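Local coordinates for aldehyde dehydrogenase family protein (Pseudomonas syringae pv. tomato, PDB 6X9L), which catalyses the oxidation of long-chain aliphatic aldehydes with NAD+ as cofactor, as a member of the aldehyde dehydrogenase family, at residues 48-52 with 212-218; 78-82 with 173-177; 149-155 with 228-234. The protein carries 1 engineered substitution. All coordinates share one frame. Residues are numbered along the deposited sequence.

In the fold
From the N terminus the chain passes strand 43-49, and later helix 75-91 and strand 143-155. Helix 161-174 follows and returns to helix 75-91, so contact 2 closes the loop between 78-82 and 173-177. Contact 1 closes the wider loop between 48-52 and 212-218, and contact 2 lies within it. Contact 3 pairs strand 143-155 with strand 230-234 and crosses both. Contact 1 ties the small antiparallel sheet to the start of helix 215-224, beside NAD. Contact 3 forms part of the nucleotide-binding sheet and also touches NAD. Contacts 2 and 3 meet where C177 packs on I149, G150 and C152. Contact 1 stays about 17 Å from contact 2, between nearest atoms.

Contact 1: 48-52 with 212-218; sequences VASGS and NGSGPEV. With NAD (nicotinamide-adenine-dinucleotide), chain D.
The end of strand 43-49 meets the loop before helix 215-224, whose first turn packs on the NAD adenine in this Rossmann-type cofactor domain. V48 and A49 are extended. A water accepts from A49 N (3.1 Å) and N212 ND2 (2.9 Å). S50 sits opposite G213, with CA atoms 4.1 Å apart. Its t rotamer places S50 OG 2.9 Å from a second water, which also takes S214 N (3.0 Å) and gives to G51 O (2.6 Å) and E217 OE1 (3.1 Å). G51 N donates to N212 O at 2.7 Å, leaving no room for a CB. S52 is at the N-cap position of helix 53-71, and its OG hydrogen-bonds D55 OD2. The turn at G213 (phi 154°, psi -175°) depends on glycine: a CB would jam against N212 O and strike V218 CG2. S214 N-caps helix 215-224, its OG accepting from E217 N at 3.1 Å. G215 CA lies a tight 3.0 Å from NAD C4A, and a CB there would run into NAD N9A.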
loop_
_atom_site.group_PDB
_atom_site.type_symbol
_atom_site.label_atom_id
_atom_site.label_comp_id
_atom_site.label_asym_id
_atom_site.label_seq_id
_atom_site.Cartn_x
_atom_site.Cartn_y
_atom_site.Cartn_z
ATOM N N VAL A 48 -6.878 24.082 23.214
ATOM C CA VAL A 48 -7.545 22.817 22.969
ATOM C C VAL A 48 -6.825 21.749 23.773
ATOM O O VAL A 48 -5.684 21.925 24.202
ATOM C CB VAL A 48 -7.559 22.466 21.474
ATOM C CG1 VAL A 48 -8.194 23.592 20.697
ATOM C CG2 VAL A 48 -6.154 22.211 20.992
ATOM N N ALA A 49 -7.517 20.633 23.979
ATOM C CA ALA A 49 -7.001 19.564 24.818
ATOM C C ALA A 49 -5.932 18.757 24.085
ATOM O O ALA A 49 -5.898 18.705 22.850
ATOM C CB ALA A 49 -8.136 18.643 25.262
ATOM N N SER A 50 -5.050 18.130 24.872
ATOM C CA SER A 50 -3.959 17.307 24.363
ATOM C C SER A 50 -4.195 15.865 24.794
ATOM O O SER A 50 -4.067 15.534 25.983
ATOM C CB SER A 50 -2.601 17.803 24.853
ATOM O OG SER A 50 -1.558 17.142 24.152
ATOM N N GLY A 51 -4.519 15.013 23.811
ATOM C CA GLY A 51 -4.881 13.645 24.093
ATOM C C GLY A 51 -3.697 12.791 24.509
ATOM O O GLY A 51 -2.529 13.081 24.239
ATOM N N SER A 52 -4.031 11.714 25.200
ATOM C CA SER A 52 -3.111 10.679 25.625
ATOM C C SER A 52 -3.425 9.408 24.850
ATOM O O SER A 52 -4.407 9.335 24.104
ATOM C CB SER A 52 -3.236 10.444 27.123
ATOM O OG SER A 52 -4.571 10.080 27.442
ATOM N N ASN A 212 -7.553 15.639 19.736
ATOM C CA ASN A 212 -6.477 16.589 19.532
ATOM C C ASN A 212 -5.233 16.133 20.283
ATOM O O ASN A 212 -5.309 15.387 21.264
ATOM C CB ASN A 212 -6.903 17.980 19.994
ATOM C CG ASN A 212 -7.834 18.646 19.019
ATOM O OD1 ASN A 212 -7.638 18.557 17.803
ATOM N ND2 ASN A 212 -8.860 19.321 19.540
ATOM N N GLY A 213 -4.085 16.579 19.798
ATOM C CA GLY A 213 -2.841 16.358 20.512
ATOM C C GLY A 213 -1.653 16.353 19.570
ATOM O O GLY A 213 -1.768 16.617 18.373
ATOM N N SER A 214 -0.497 16.046 20.150
ATOM C CA SER A 214 0.736 16.052 19.383
ATOM C C SER A 214 0.783 14.851 18.447
ATOM O O SER A 214 0.144 13.816 18.685
ATOM C CB SER A 214 1.942 16.033 20.314
ATOM O OG SER A 214 2.172 14.715 20.794
ATOM N N GLY A 215 1.532 15.007 17.357
ATOM C CA GLY A 215 1.794 13.923 16.444
ATOM C C GLY A 215 2.378 12.712 17.152
ATOM O O GLY A 215 1.774 11.632 17.176
ATOM N N PRO A 216 3.551 12.874 17.776
ATOM C CA PRO A 216 4.220 11.711 18.376
ATOM C C PRO A 216 3.391 10.990 19.430
ATOM O O PRO A 216 3.486 9.758 19.532
ATOM C CB PRO A 216 5.494 12.318 18.976
ATOM C CG PRO A 216 5.663 13.625 18.285
ATOM C CD PRO A 216 4.287 14.115 18.057
ATOM N N GLU A 217 2.578 11.701 20.210
ATOM C CA GLU A 217 1.824 11.047 21.278
ATOM C C GLU A 217 0.509 10.452 20.771
ATOM O O GLU A 217 0.289 9.241 20.862
ATOM C CB GLU A 217 1.563 12.037 22.416
ATOM C CG GLU A 217 1.147 11.332 23.697
ATOM C CD GLU A 217 0.848 12.281 24.834
ATOM O OE1 GLU A 217 1.129 13.493 24.677
ATOM O OE2 GLU A 217 0.326 11.810 25.875
ATOM N N VAL A 218 -0.386 11.296 20.258
ATOM C CA VAL A 218 -1.658 10.806 19.720
ATOM C C VAL A 218 -1.437 10.039 18.410
ATOM O O VAL A 218 -1.816 8.867 18.287
ATOM C CB VAL A 218 -2.642 11.978 19.549
ATOM C CG1 VAL A 218 -3.959 11.494 18.976
ATOM C CG2 VAL A 218 -2.854 12.690 20.903
HETATM P PA NAD D . 4.019 17.171 9.809
HETATM O O1A NAD D . 4.599 16.010 9.082
HETATM O O2A NAD D . 4.974 17.834 10.724
HETATM O O5B NAD D . 2.676 16.749 10.608
HETATM C C5B NAD D . 1.575 16.166 9.937
HETATM C C4B NAD D . 0.646 15.476 10.946
HETATM O O4B NAD D . 1.357 14.435 11.585
HETATM C C3B NAD D . 0.183 16.394 12.069
HETATM O O3B NAD D . -1.151 16.038 12.405
HETATM C C2B NAD D . 1.110 16.063 13.226
HETATM O O2B NAD D . 0.515 16.267 14.490
HETATM C C1B NAD D . 1.300 14.590 12.998
HETATM N N9A NAD D . 2.565 14.066 13.494
HETATM C C8A NAD D . 3.771 14.715 13.654
HETATM N N7A NAD D . 4.668 13.792 14.080
HETATM C C5A NAD D . 4.050 12.592 14.187
HETATM C C6A NAD D . 4.489 11.334 14.569
HETATM N N6A NAD D . 5.788 11.114 14.771
HETATM N N1A NAD D . 3.596 10.283 14.555
HETATM C C2A NAD D . 2.289 10.471 14.173
HETATM N N3A NAD D . 1.852 11.723 13.792
HETATM C C4A NAD D . 2.729 12.754 13.810
HETATM O O3 NAD D . 3.353 18.146 8.713
HETATM P PN NAD D . 3.770 19.645 8.307
HETATM O O1N NAD D . 5.142 19.640 7.745
HETATM O O2N NAD D . 3.438 20.566 9.408
HETATM O O5D NAD D . 2.662 19.727 7.109
HETATM C C5D NAD D . 3.054 20.183 5.837
HETATM C C4D NAD D . 3.577 18.993 5.030
HETATM O O4D NAD D . 2.490 18.201 4.582
HETATM C C3D NAD D . 4.311 19.466 3.790
HETATM O O3D NAD D . 5.370 18.581 3.523
HETATM C C2D NAD D . 3.273 19.278 2.714
HETATM O O2D NAD D . 3.843 19.130 1.431
HETATM C C1D NAD D . 2.579 18.004 3.187
HETATM N N1N NAD D . 1.292 17.907 2.487
HETATM C C2N NAD D . 1.097 16.905 1.577
HETATM C C3N NAD D . -0.096 16.830 0.870
HETATM C C7N NAD D . -0.350 15.763 -0.150
HETATM O O7N NAD D . -1.681 15.596 -0.568
HETATM N N7N NAD D . 0.638 15.018 -0.652
HETATM C C4N NAD D . -1.087 17.780 1.084
HETATM C C5N NAD D . -0.872 18.797 2.002
HETATM C C6N NAD D . 0.331 18.860 2.695
HETATM O O HOH W 1 -9.910 19.613 22.246
HETATM O O HOH W 2 -1.021 14.626 22.749
#

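Contact 2: 78-82 with 173-177; sequences RAQVI and IAAGC
Two hydrogen bonds from one side chain carry the polar part of this contact. R78 is in helix 75-91 and points its CA-to-CB bond toward 173-177. Its chi1 to chi3 are m, t and m, and chi4 is -95°. This brings the guanidinium to the end of the other helix. R78 NE donates to A174 O at 2.9 Å, and R78 NH2 donates to the same A174 O at 2.7 Å. The acceptor lies near the guanidinium plane, at its edge. The nearest CA pair is R78 with A174, at 6.3 Å.

Helix 161-174 links the adjacent parallel strands 143-155 and 178-182 in a beta-alpha-beta crossover, and helix 75-91 packs on its C-terminal end. That end is a Schellman motif. I173 and A174 are helical, and A175 has psi -12°. G176 has phi 93° and psi 10°, and G176 N donates to I173 O at 3.1 Å. G176 N lies over one face of the guanidinium, 3.5 Å from R78 NE. A CB on G176 would be jammed against A175 O and tight against R78 CZ.

The apolar part belongs to I82, one turn after R78. Its chi1 is m and chi2 is t. I82 CD1 meets A174 CB at 3.5 Å, and I82 CG1 meets I173 CG2 at 4.1 Å. V123 of helix 117-129 also touches I82.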
loop_
_atom_site.group_PDB
_atom_site.type_symbol
_atom_site.label_atom_id
_atom_site.label_comp_id
_atom_site.label_asym_id
_atom_site.label_seq_id
_atom_site.Cartn_x
_atom_site.Cartn_y
_atom_site.Cartn_z
ATOM N N ARG A 78 -26.027 5.651 3.514
ATOM C CA ARG A 78 -24.781 6.360 3.804
ATOM C C ARG A 78 -24.651 7.606 2.932
ATOM O O ARG A 78 -24.330 8.689 3.433
ATOM C CB ARG A 78 -23.577 5.435 3.612
ATOM C CG ARG A 78 -23.666 4.136 4.402
ATOM C CD ARG A 78 -22.274 3.582 4.743
ATOM N NE ARG A 78 -21.488 3.253 3.557
ATOM C CZ ARG A 78 -21.411 2.035 3.020
ATOM N NH1 ARG A 78 -22.073 1.026 3.579
ATOM N NH2 ARG A 78 -20.669 1.823 1.934
ATOM N N ALA A 79 -24.943 7.480 1.632
ATOM C CA ALA A 79 -24.866 8.630 0.730
ATOM C C ALA A 79 -25.771 9.770 1.180
ATOM O O ALA A 79 -25.467 10.943 0.919
ATOM C CB ALA A 79 -25.218 8.224 -0.699
ATOM N N GLN A 80 -26.883 9.458 1.847
ATOM C CA GLN A 80 -27.768 10.520 2.324
ATOM C C GLN A 80 -27.122 11.327 3.451
ATOM O O GLN A 80 -27.221 12.563 3.484
ATOM C CB GLN A 80 -29.110 9.920 2.754
ATOM C CG GLN A 80 -29.966 9.526 1.559
ATOM C CD GLN A 80 -31.217 8.730 1.913
ATOM O OE1 GLN A 80 -31.371 8.241 3.034
ATOM N NE2 GLN A 80 -32.122 8.593 0.940
ATOM N N VAL A 81 -26.443 10.647 4.375
ATOM C CA VAL A 81 -25.786 11.346 5.475
ATOM C C VAL A 81 -24.672 12.233 4.931
ATOM O O VAL A 81 -24.511 13.400 5.322
ATOM C CB VAL A 81 -25.251 10.330 6.506
ATOM C CG1 VAL A 81 -24.615 11.049 7.666
ATOM C CG2 VAL A 81 -26.379 9.422 6.979
ATOM N N ILE A 82 -23.885 11.677 4.014
ATOM C CA ILE A 82 -22.795 12.418 3.407
ATOM C C ILE A 82 -23.339 13.616 2.661
ATOM O O ILE A 82 -22.801 14.726 2.765
ATOM C CB ILE A 82 -21.992 11.483 2.489
ATOM C CG1 ILE A 82 -21.363 10.370 3.328
ATOM C CG2 ILE A 82 -20.972 12.260 1.663
ATOM C CD1 ILE A 82 -20.793 9.258 2.525
ATOM N N ILE A 173 -15.852 7.348 5.191
ATOM C CA ILE A 173 -17.227 7.182 5.648
ATOM C C ILE A 173 -18.074 6.532 4.570
ATOM O O ILE A 173 -18.922 5.678 4.851
ATOM C CB ILE A 173 -17.801 8.550 6.045
ATOM C CG1 ILE A 173 -17.040 9.115 7.237
ATOM C CG2 ILE A 173 -19.265 8.452 6.295
ATOM C CD1 ILE A 173 -16.890 8.141 8.358
ATOM N N ALA A 174 -17.871 6.944 3.320
ATOM C CA ALA A 174 -18.701 6.452 2.227
ATOM C C ALA A 174 -18.497 4.964 2.017
ATOM O O ALA A 174 -19.456 4.226 1.745
ATOM C CB ALA A 174 -18.391 7.220 0.943
ATOM N N ALA A 175 -17.244 4.506 2.145
ATOM C CA ALA A 175 -16.879 3.107 1.984
ATOM C C ALA A 175 -17.487 2.222 3.059
ATOM O O ALA A 175 -17.456 0.995 2.925
ATOM C CB ALA A 175 -15.355 2.971 2.003
ATOM N N GLY A 176 -18.039 2.817 4.106
ATOM C CA GLY A 176 -18.485 2.092 5.265
ATOM C C GLY A 176 -17.463 1.988 6.371
ATOM O O GLY A 176 -17.683 1.233 7.317
ATOM N N CYS A 177 -16.352 2.707 6.285
ATOM C CA CYS A 177 -15.390 2.658 7.378
ATOM C C CYS A 177 -15.844 3.496 8.581
ATOM O O CYS A 177 -16.766 4.317 8.526
ATOM C CB CYS A 177 -14.011 3.133 6.927
ATOM S SG CYS A 177 -13.165 2.002 5.814
#

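Contact 3: 149-155 with 228-234; sequences IGVCALI and IDMISIT. With NAD (nicotinamide-adenine-dinucleotide), chain D.
I228 opens 228-234, just before strand 230-234. I228 CG1 packs on V151 CG1 at 4.1 Å, and I228 CG2 on A153 CB at 4.0 Å. D229 has phi -88° and psi -20°. D229 N donates to V151 O at 2.9 Å, and D229 OD2 accepts from V151 N at 2.8 Å. The same OD2 forms a salt bridge with R64 of helix 53-71. At G150 (phi 132°, psi -129°) a CB would clash with D229 OD2 and jam against I149 O.

M230 N shares V151 O through a weak hydrogen bond of 3.4 Å. M230 O takes A153 N at 2.8 Å, and M230 SD lies 4.2 Å from C152 SG. The axes of 151-155 and 230-234 approach to 4.5 Å, and their directions differ by 16°. These parallel strands are neighbours in the Rossmann-type sheet, with strand 178-182 on the other side of strand 143-155.

The register pairs C152 with M230, A153 with I231, L154 with S232 and I155 with I233. I231 CG1 meets A153 CB at 3.6 Å, on the face that also carries I155 and I233. S232 N donates to A153 O at 2.8 Å, and S232 O accepts from I155 N at 3.0 Å. K168 NZ hydrogen-bonds to both S232 OG and T234 OG1. T234 N donates to I155 O at 3.1 Å. The C-terminal strand ends line the NAD site: T234 CG2 is 3.4 Å from nicotinamide atom C4N, and I155 CG2 is 3.2 Å from O3B of the adenosine ribose.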
loop_
_atom_site.group_PDB
_atom_site.type_symbol
_atom_site.label_atom_id
_atom_site.label_comp_id
_atom_site.label_asym_id
_atom_site.label_seq_id
_atom_site.Cartn_x
_atom_site.Cartn_y
_atom_site.Cartn_z
ATOM N N ILE A 149 -12.440 -1.548 5.026
ATOM C CA ILE A 149 -11.344 -2.225 5.708
ATOM C C ILE A 149 -11.502 -2.163 7.226
ATOM O O ILE A 149 -10.939 -3.007 7.935
ATOM C CB ILE A 149 -9.999 -1.646 5.237
ATOM C CG1 ILE A 149 -8.832 -2.457 5.794
ATOM C CG2 ILE A 149 -9.889 -0.154 5.595
ATOM C CD1 ILE A 149 -7.539 -2.201 5.060
ATOM N N GLY A 150 -12.265 -1.200 7.749
ATOM C CA GLY A 150 -12.597 -1.182 9.157
ATOM C C GLY A 150 -12.409 0.140 9.877
ATOM O O GLY A 150 -12.926 1.180 9.450
ATOM N N VAL A 151 -11.692 0.099 11.002
ATOM C CA VAL A 151 -11.379 1.305 11.763
ATOM C C VAL A 151 -10.122 1.945 11.173
ATOM O O VAL A 151 -9.112 1.265 10.955
ATOM C CB VAL A 151 -11.194 0.973 13.257
ATOM C CG1 VAL A 151 -10.718 2.193 14.013
ATOM C CG2 VAL A 151 -12.483 0.426 13.859
ATOM N N CYS A 152 -10.178 3.260 10.925
ATOM C CA CYS A 152 -9.138 3.994 10.206
ATOM C C CYS A 152 -8.623 5.168 11.036
ATOM O O CYS A 152 -9.420 5.940 11.585
ATOM C CB CYS A 152 -9.670 4.534 8.857
ATOM S SG CYS A 152 -10.317 3.292 7.733
ATOM N N ALA A 153 -7.300 5.325 11.094
ATOM C CA ALA A 153 -6.666 6.482 11.718
ATOM C C ALA A 153 -6.329 7.520 10.655
ATOM O O ALA A 153 -5.655 7.206 9.668
ATOM C CB ALA A 153 -5.391 6.083 12.465
ATOM N N LEU A 154 -6.786 8.752 10.858
ATOM C CA LEU A 154 -6.525 9.841 9.927
ATOM C C LEU A 154 -5.743 10.942 10.627
ATOM O O LEU A 154 -6.163 11.441 11.680
ATOM C CB LEU A 154 -7.828 10.403 9.367
ATOM C CG LEU A 154 -8.861 9.329 9.025
ATOM C CD1 LEU A 154 -10.205 9.992 8.632
ATOM C CD2 LEU A 154 -8.341 8.362 7.944
ATOM N N ILE A 155 -4.619 11.329 10.031
ATOM C CA ILE A 155 -3.768 12.390 10.548
ATOM C C ILE A 155 -3.582 13.427 9.437
ATOM O O ILE A 155 -3.225 13.076 8.302
ATOM C CB ILE A 155 -2.416 11.834 11.033
ATOM C CG1 ILE A 155 -2.636 10.753 12.092
ATOM C CG2 ILE A 155 -1.550 12.921 11.590
ATOM C CD1 ILE A 155 -1.357 10.065 12.491
ATOM N N ILE A 228 -6.666 -0.849 15.036
ATOM C CA ILE A 228 -6.819 0.034 13.887
ATOM C C ILE A 228 -6.358 -0.713 12.644
ATOM O O ILE A 228 -5.246 -1.246 12.601
ATOM C CB ILE A 228 -6.043 1.345 14.096
ATOM C CG1 ILE A 228 -6.760 2.136 15.190
ATOM C CG2 ILE A 228 -5.899 2.118 12.780
ATOM C CD1 ILE A 228 -6.219 3.510 15.460
ATOM N N ASP A 229 -7.224 -0.787 11.651
ATOM C CA ASP A 229 -6.956 -1.607 10.483
ATOM C C ASP A 229 -6.187 -0.865 9.417
ATOM O O ASP A 229 -5.583 -1.502 8.552
ATOM C CB ASP A 229 -8.275 -2.105 9.900
ATOM C CG ASP A 229 -9.126 -2.784 10.937
ATOM O OD1 ASP A 229 -8.630 -3.777 11.508
ATOM O OD2 ASP A 229 -10.259 -2.309 11.204
ATOM N N MET A 230 -6.207 0.461 9.464
ATOM C CA MET A 230 -5.582 1.272 8.444
ATOM C C MET A 230 -5.284 2.633 9.042
ATOM O O MET A 230 -5.999 3.091 9.934
ATOM C CB MET A 230 -6.469 1.429 7.213
ATOM C CG MET A 230 -6.136 2.675 6.425
ATOM S SD MET A 230 -7.142 2.872 4.969
ATOM C CE MET A 230 -6.604 4.511 4.498
ATOM N N ILE A 231 -4.214 3.261 8.552
ATOM C CA ILE A 231 -3.843 4.619 8.927
ATOM C C ILE A 231 -3.474 5.389 7.657
ATOM O O ILE A 231 -2.784 4.870 6.770
ATOM C CB ILE A 231 -2.685 4.666 9.962
ATOM C CG1 ILE A 231 -2.445 6.111 10.416
ATOM C CG2 ILE A 231 -1.383 4.104 9.385
ATOM C CD1 ILE A 231 -1.788 6.235 11.782
ATOM N N SER A 232 -3.974 6.616 7.564
ATOM C CA SER A 232 -3.709 7.508 6.448
ATOM C C SER A 232 -3.167 8.817 7.008
ATOM O O SER A 232 -3.774 9.415 7.906
ATOM C CB SER A 232 -4.976 7.763 5.614
ATOM O OG SER A 232 -4.684 8.609 4.516
ATOM N N ILE A 233 -2.022 9.250 6.499
ATOM C CA ILE A 233 -1.375 10.453 6.993
ATOM C C ILE A 233 -0.998 11.340 5.818
ATOM O O ILE A 233 -0.404 10.874 4.836
ATOM C CB ILE A 233 -0.123 10.159 7.842
ATOM C CG1 ILE A 233 0.523 11.491 8.241
ATOM C CG2 ILE A 233 0.857 9.245 7.084
ATOM C CD1 ILE A 233 1.501 11.417 9.395
ATOM N N THR A 234 -1.350 12.620 5.938
ATOM C CA THR A 234 -0.875 13.708 5.098
ATOM C C THR A 234 0.011 14.611 5.955
ATOM O O THR A 234 -0.479 15.269 6.879
ATOM C CB THR A 234 -2.061 14.468 4.529
ATOM O OG1 THR A 234 -2.803 13.577 3.681
ATOM C CG2 THR A 234 -1.600 15.698 3.764
HETATM P PA NAD D . 4.019 17.171 9.809
HETATM O O1A NAD D . 4.599 16.010 9.082
HETATM O O2A NAD D . 4.974 17.834 10.724
HETATM O O5B NAD D . 2.676 16.749 10.608
HETATM C C5B NAD D . 1.575 16.166 9.937
HETATM C C4B NAD D . 0.646 15.476 10.946
HETATM O O4B NAD D . 1.357 14.435 11.585
HETATM C C3B NAD D . 0.183 16.394 12.069
HETATM O O3B NAD D . -1.151 16.038 12.405
HETATM C C2B NAD D . 1.110 16.063 13.226
HETATM O O2B NAD D . 0.515 16.267 14.490
HETATM C C1B NAD D . 1.300 14.590 12.998
HETATM N N9A NAD D . 2.565 14.066 13.494
HETATM C C8A NAD D . 3.771 14.715 13.654
HETATM N N7A NAD D . 4.668 13.792 14.080
HETATM C C5A NAD D . 4.050 12.592 14.187
HETATM C C6A NAD D . 4.489 11.334 14.569
HETATM N N6A NAD D . 5.788 11.114 14.771
HETATM N N1A NAD D . 3.596 10.283 14.555
HETATM C C2A NAD D . 2.289 10.471 14.173
HETATM N N3A NAD D . 1.852 11.723 13.792
HETATM C C4A NAD D . 2.729 12.754 13.810
HETATM O O3 NAD D . 3.353 18.146 8.713
HETATM P PN NAD D . 3.770 19.645 8.307
HETATM O O1N NAD D . 5.142 19.640 7.745
HETATM O O2N NAD D . 3.438 20.566 9.408
HETATM O O5D NAD D . 2.662 19.727 7.109
HETATM C C5D NAD D . 3.054 20.183 5.837
HETATM C C4D NAD D . 3.577 18.993 5.030
HETATM O O4D NAD D . 2.490 18.201 4.582
HETATM C C3D NAD D . 4.311 19.466 3.790
HETATM O O3D NAD D . 5.370 18.581 3.523
HETATM C C2D NAD D . 3.273 19.278 2.714
HETATM O O2D NAD D . 3.843 19.130 1.431
HETATM C C1D NAD D . 2.579 18.004 3.187
HETATM N N1N NAD D . 1.292 17.907 2.487
HETATM C C2N NAD D . 1.097 16.905 1.577
HETATM C C3N NAD D . -0.096 16.830 0.870
HETATM C C7N NAD D . -0.350 15.763 -0.150
HETATM O O7N NAD D . -1.681 15.596 -0.568
HETATM N N7N NAD D . 0.638 15.018 -0.652
HETATM C C4N NAD D . -1.087 17.780 1.084
HETATM C C5N NAD D . -0.872 18.797 2.002
HETATM C C6N NAD D . 0.331 18.860 2.695
#